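Local coordinates for protein glucosamine--fructose-6-phosphate aminotransferase [isomerizing] (Francisella tularensis subsp. tularensis, PDB 3TBF) that probably catalyses, through its C-terminal isomerase domain, the conversion of fructose 6-phosphate to glucosamine 6-phosphate, using nitrogen that the full-length enzyme takes from glutamine, at residues Leu211-Asp214 against Thr215-Asp218; Lys312-Lys315 against Glu316-Asn319. All coordinates share one frame; numbering follows the deposited sequence.

Contact 1 (Leu211-Asp214 against Thr215-Asp218); sequences LKLD and TEID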
loop_
_atom_site.group_PDB
_atom_site.type_symbol
_atom_site.label_atom_id
_atom_site.label_comp_id
_atom_site.label_asym_id
_atom_site.label_seq_id
_atom_site.Cartn_x
_atom_site.Cartn_y
_atom_site.Cartn_z
ATOM N N LEU A 211 -14.249 6.664 23.970
ATOM C CA LEU A 211 -14.362 8.109 24.143
ATOM C C LEU A 211 -13.995 8.576 25.582
ATOM O O LEU A 211 -13.628 9.732 25.823
ATOM C CB LEU A 211 -15.799 8.541 23.817
ATOM C CG LEU A 211 -16.212 8.453 22.344
ATOM C CD1 LEU A 211 -17.754 8.590 22.152
ATOM C CD2 LEU A 211 -15.492 9.487 21.550
ATOM N N LYS A 212 -14.053 7.670 26.520
ATOM C CA LYS A 212 -13.572 8.005 27.846
ATOM C C LYS A 212 -12.115 8.328 27.917
ATOM O O LYS A 212 -11.703 8.958 28.883
ATOM C CB LYS A 212 -13.803 6.862 28.830
ATOM C CG LYS A 212 -14.894 7.119 29.796
ATOM C CD LYS A 212 -16.262 7.240 29.119
ATOM C CE LYS A 212 -17.376 6.645 30.031
ATOM N NZ LYS A 212 -18.076 7.687 30.769
ATOM N N LEU A 213 -11.327 7.895 26.925
ATOM C CA LEU A 213 -9.893 8.136 26.967
ATOM C C LEU A 213 -9.527 9.557 26.576
ATOM O O LEU A 213 -8.343 9.928 26.564
ATOM C CB LEU A 213 -9.167 7.149 26.069
ATOM C CG LEU A 213 -9.400 5.671 26.327
ATOM C CD1 LEU A 213 -8.528 4.915 25.334
ATOM C CD2 LEU A 213 -9.045 5.271 27.789
ATOM N N ASP A 214 -10.537 10.344 26.248
ATOM C CA ASP A 214 -10.351 11.723 25.766
ATOM C C ASP A 214 -9.372 12.527 26.626
ATOM O O ASP A 214 -8.331 13.004 26.141
ATOM C CB ASP A 214 -11.723 12.381 25.661
ATOM C CG ASP A 214 -11.710 13.757 25.048
ATOM O OD1 ASP A 214 -10.676 14.349 24.834
ATOM O OD2 ASP A 214 -12.810 14.307 24.815
ATOM N N THR A 215 -9.673 12.636 27.910
ATOM C CA THR A 215 -8.879 13.414 28.853
ATOM C C THR A 215 -7.436 12.925 28.920
ATOM O O THR A 215 -6.510 13.747 28.813
ATOM C CB THR A 215 -9.579 13.420 30.261
ATOM O OG1 THR A 215 -10.820 14.157 30.162
ATOM C CG2 THR A 215 -8.689 14.023 31.349
ATOM N N GLU A 216 -7.212 11.618 29.065
ATOM C CA GLU A 216 -5.836 11.091 29.053
ATOM C C GLU A 216 -5.114 11.360 27.719
ATOM O O GLU A 216 -3.895 11.629 27.713
ATOM C CB GLU A 216 -5.825 9.588 29.288
ATOM C CG GLU A 216 -5.570 9.187 30.733
ATOM C CD GLU A 216 -6.448 8.059 31.259
ATOM O OE1 GLU A 216 -7.419 7.584 30.594
ATOM O OE2 GLU A 216 -6.157 7.664 32.409
ATOM N N ILE A 217 -5.846 11.290 26.602
ATOM C CA ILE A 217 -5.215 11.562 25.307
ATOM C C ILE A 217 -4.846 13.031 25.185
ATOM O O ILE A 217 -3.776 13.358 24.632
ATOM C CB ILE A 217 -6.045 11.099 24.126
ATOM C CG1 ILE A 217 -6.107 9.568 24.117
ATOM C CG2 ILE A 217 -5.461 11.597 22.846
ATOM C CD1 ILE A 217 -7.310 9.036 23.402
ATOM N N ASP A 218 -5.661 13.902 25.765
ATOM C CA ASP A 218 -5.310 15.306 25.854
ATOM C C ASP A 218 -3.981 15.498 26.567
ATOM O O ASP A 218 -3.099 16.122 26.020
ATOM C CB ASP A 218 -6.406 16.112 26.557
ATOM C CG ASP A 218 -6.242 17.605 26.353
ATOM O OD1 ASP A 218 -5.248 18.010 25.737
ATOM O OD2 ASP A 218 -7.119 18.374 26.797
HETATM O O HOH W 1 -9.422 9.886 29.844
#
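Leu213 and Ile217 meet on the buried flank of this junction, one helical turn apart: CB of Leu213 lies 3.8 Å from CD1 of Ile217. Ile217 carries CG1 beside its own backbone N (chi1 -68°), which leads the CG1-CD1 arm back toward Leu213, so that CD1 of Ile217 lies 3.4 Å from Leu213 O. Branched and wholly apolar, it suits a site closed by Leu326 of strand 324-328 and Leu346 of helix 335-355, while Leu213 reaches Leu328. The same carbonyl, Leu213 O, accepts Ile217 N at 2.8 Å, and Asp218 N binds Asp214 O in the same i to i+4 pattern. These bonds open helix 214-221, which follows helix 203-211 through a type I beta turn from Leu211 to Asp214 and packs beside the second five-stranded parallel sheet of this double-SIS chain. Asp214, in the first turn, directs its carboxylate out of the junction to Tyr19 OH and His350 NE2, tying the helix start to helices 13-19 and 335-355; its negative charge near a helix N terminus should be favourable. The opposite character prevails on the solvent side, where a water links backbone and side chain, although Glu216 still touches Leu326. This water donates to Lys212 O at 2.6 Å, accepts from Glu216 N, and donates to Glu216 OE1 at 3.1 Å. A bend at chi2 (137°) brings OE1 of Glu216 round to the water held by its own backbone N, and this OE1 comes no nearer to Leu213 CD2 than 4.0 Å.

Contact 2 (Lys312-Lys315 against Glu316-Asn319); sequences KAVK and ERVN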
loop_
_atom_site.group_PDB
_atom_site.type_symbol
_atom_site.label_atom_id
_atom_site.label_comp_id
_atom_site.label_asym_id
_atom_site.label_seq_id
_atom_site.Cartn_x
_atom_site.Cartn_y
_atom_site.Cartn_z
ATOM N N LYS A 312 -7.767 -4.412 27.014
ATOM C CA LYS A 312 -7.582 -4.705 28.454
ATOM C C LYS A 312 -7.115 -6.141 28.679
ATOM O O LYS A 312 -6.278 -6.373 29.522
ATOM C CB LYS A 312 -8.868 -4.473 29.260
ATOM C CG LYS A 312 -9.390 -2.982 29.273
ATOM C CD LYS A 312 -10.689 -2.848 30.090
ATOM C CE LYS A 312 -10.759 -1.576 30.979
ATOM N NZ LYS A 312 -12.203 -1.333 31.486
ATOM N N ALA A 313 -7.639 -7.075 27.878
ATOM C CA ALA A 313 -7.282 -8.499 27.959
ATOM C C ALA A 313 -5.825 -8.844 27.595
ATOM O O ALA A 313 -5.451 -10.000 27.704
ATOM C CB ALA A 313 -8.245 -9.345 27.091
ATOM N N VAL A 314 -5.005 -7.881 27.191
ATOM C CA VAL A 314 -3.610 -8.173 26.886
ATOM C C VAL A 314 -2.697 -7.263 27.648
ATOM O O VAL A 314 -1.506 -7.410 27.560
ATOM C CB VAL A 314 -3.290 -8.079 25.325
ATOM C CG1 VAL A 314 -4.214 -9.054 24.529
ATOM C CG2 VAL A 314 -3.365 -6.606 24.804
ATOM N N LYS A 315 -3.241 -6.368 28.468
ATOM C CA LYS A 315 -2.421 -5.318 29.095
ATOM C C LYS A 315 -1.342 -5.823 30.049
ATOM O O LYS A 315 -0.276 -5.214 30.197
ATOM C CB LYS A 315 -3.304 -4.347 29.837
ATOM C CG LYS A 315 -2.655 -3.008 30.065
ATOM C CD LYS A 315 -2.126 -2.853 31.473
ATOM C CE LYS A 315 -1.063 -1.743 31.539
ATOM N NZ LYS A 315 -1.612 -0.435 31.967
ATOM N N GLU A 316 -1.632 -6.933 30.705
ATOM C CA GLU A 316 -0.678 -7.565 31.607
ATOM C C GLU A 316 0.545 -8.056 30.865
ATOM O O GLU A 316 1.650 -8.006 31.388
ATOM C CB GLU A 316 -1.329 -8.740 32.311
ATOM C CG GLU A 316 -1.397 -8.549 33.811
ATOM C CD GLU A 316 -2.168 -7.289 34.209
ATOM O OE1 GLU A 316 -1.537 -6.194 34.192
ATOM O OE2 GLU A 316 -3.388 -7.411 34.538
ATOM N N ARG A 317 0.344 -8.519 29.636
ATOM C CA ARG A 317 1.439 -8.935 28.757
ATOM C C ARG A 317 2.207 -7.782 28.091
ATOM O O ARG A 317 3.211 -8.005 27.432
ATOM C CB ARG A 317 0.898 -9.931 27.729
ATOM C CG ARG A 317 0.544 -11.272 28.385
ATOM C CD ARG A 317 -0.292 -12.182 27.508
ATOM N NE ARG A 317 -1.727 -11.881 27.534
ATOM C CZ ARG A 317 -2.647 -12.563 26.840
ATOM N NH1 ARG A 317 -2.282 -13.585 26.066
ATOM N NH2 ARG A 317 -3.939 -12.242 26.913
ATOM N N VAL A 318 1.767 -6.555 28.304
ATOM C CA VAL A 318 2.396 -5.415 27.681
ATOM C C VAL A 318 3.251 -4.641 28.669
ATOM O O VAL A 318 2.750 -3.821 29.431
ATOM C CB VAL A 318 1.353 -4.476 27.062
ATOM C CG1 VAL A 318 2.008 -3.175 26.730
ATOM C CG2 VAL A 318 0.704 -5.128 25.845
ATOM N N ASN A 319 4.554 -4.871 28.597
ATOM C CA ASN A 319 5.505 -4.233 29.479
ATOM C C ASN A 319 6.703 -3.596 28.732
ATOM O O ASN A 319 7.618 -4.299 28.302
ATOM C CB ASN A 319 5.984 -5.277 30.486
ATOM C CG ASN A 319 4.810 -5.974 31.211
ATOM O OD1 ASN A 319 4.561 -7.173 31.015
ATOM N ND2 ASN A 319 4.064 -5.208 32.024
HETATM O O HOH W 2 -4.264 -8.165 30.242
HETATM O O HOH W 3 -2.704 -10.166 29.471
#
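Ala313 and Arg317 are joined by a side-chain-to-backbone bond that braces a compact turn in the loop connecting neighbouring parallel strands 305-311 and 324-328 of the second SIS domain. Along the later half of the turn, Glu316 comes first. Glu316 N donates to a water at 2.9 Å, and that water donates in turn to Lys312 O, so that it links the two backbone groups. The carboxylate of Glu316 is exposed, as befits an acidic residue on this surface, and OE1 of Glu316 stands 6.2 Å from Lys315 NZ, too far for a salt bridge although the opposite charges may attract weakly. Arg317 follows, with a weak bond from Arg317 N to Val314 O at 3.0 Å. Its chain folds back at chi3 (-82°), bringing the guanidinium to Ala313 O, which it meets at its edge: Arg317 NH2 lies 2.8 Å from Ala313 O, and that oxygen sits 13° out of the guanidinium plane. The Arg317 and Val314 side chains cross at about a right angle, and Val314 CG1 lies 4.0 Å from Arg317 NH2. A long, multiply donating side chain suits this spot because Arg317 NE also donates a hydrogen bond to a second water, itself a donor to Ala313 O. Val318 then turns inward. Compact and beta-branched, it fits among Leu293 of helix 289-301 and Leu308 and Val310 of strand 305-311, near Val314, which touches Leu289 of that helix. Val318 N donates to Lys315 O at 3.1 Å.

From the N terminus, the chain passes through the first SIS domain and the helices that follow it before reaching contact 1, where the turn after helix 203-211 closes and helix 214-221 begins. It then builds strands 229-234, 256-261, 278-283 and 305-311, and contact 2 closes a turn in the loop leading to strand 324-328. The two are in series, neither nesting nor crossing, with centres about 19 Å apart and nearest atoms about 8 Å apart. Strand 324-328 relates them: contact 1 packs on it through Leu326 and Leu328, whereas contact 2 touches its Glu327. Contact 1 also reaches helices 13-19 and 335-355, and contact 2 reaches helix 289-301.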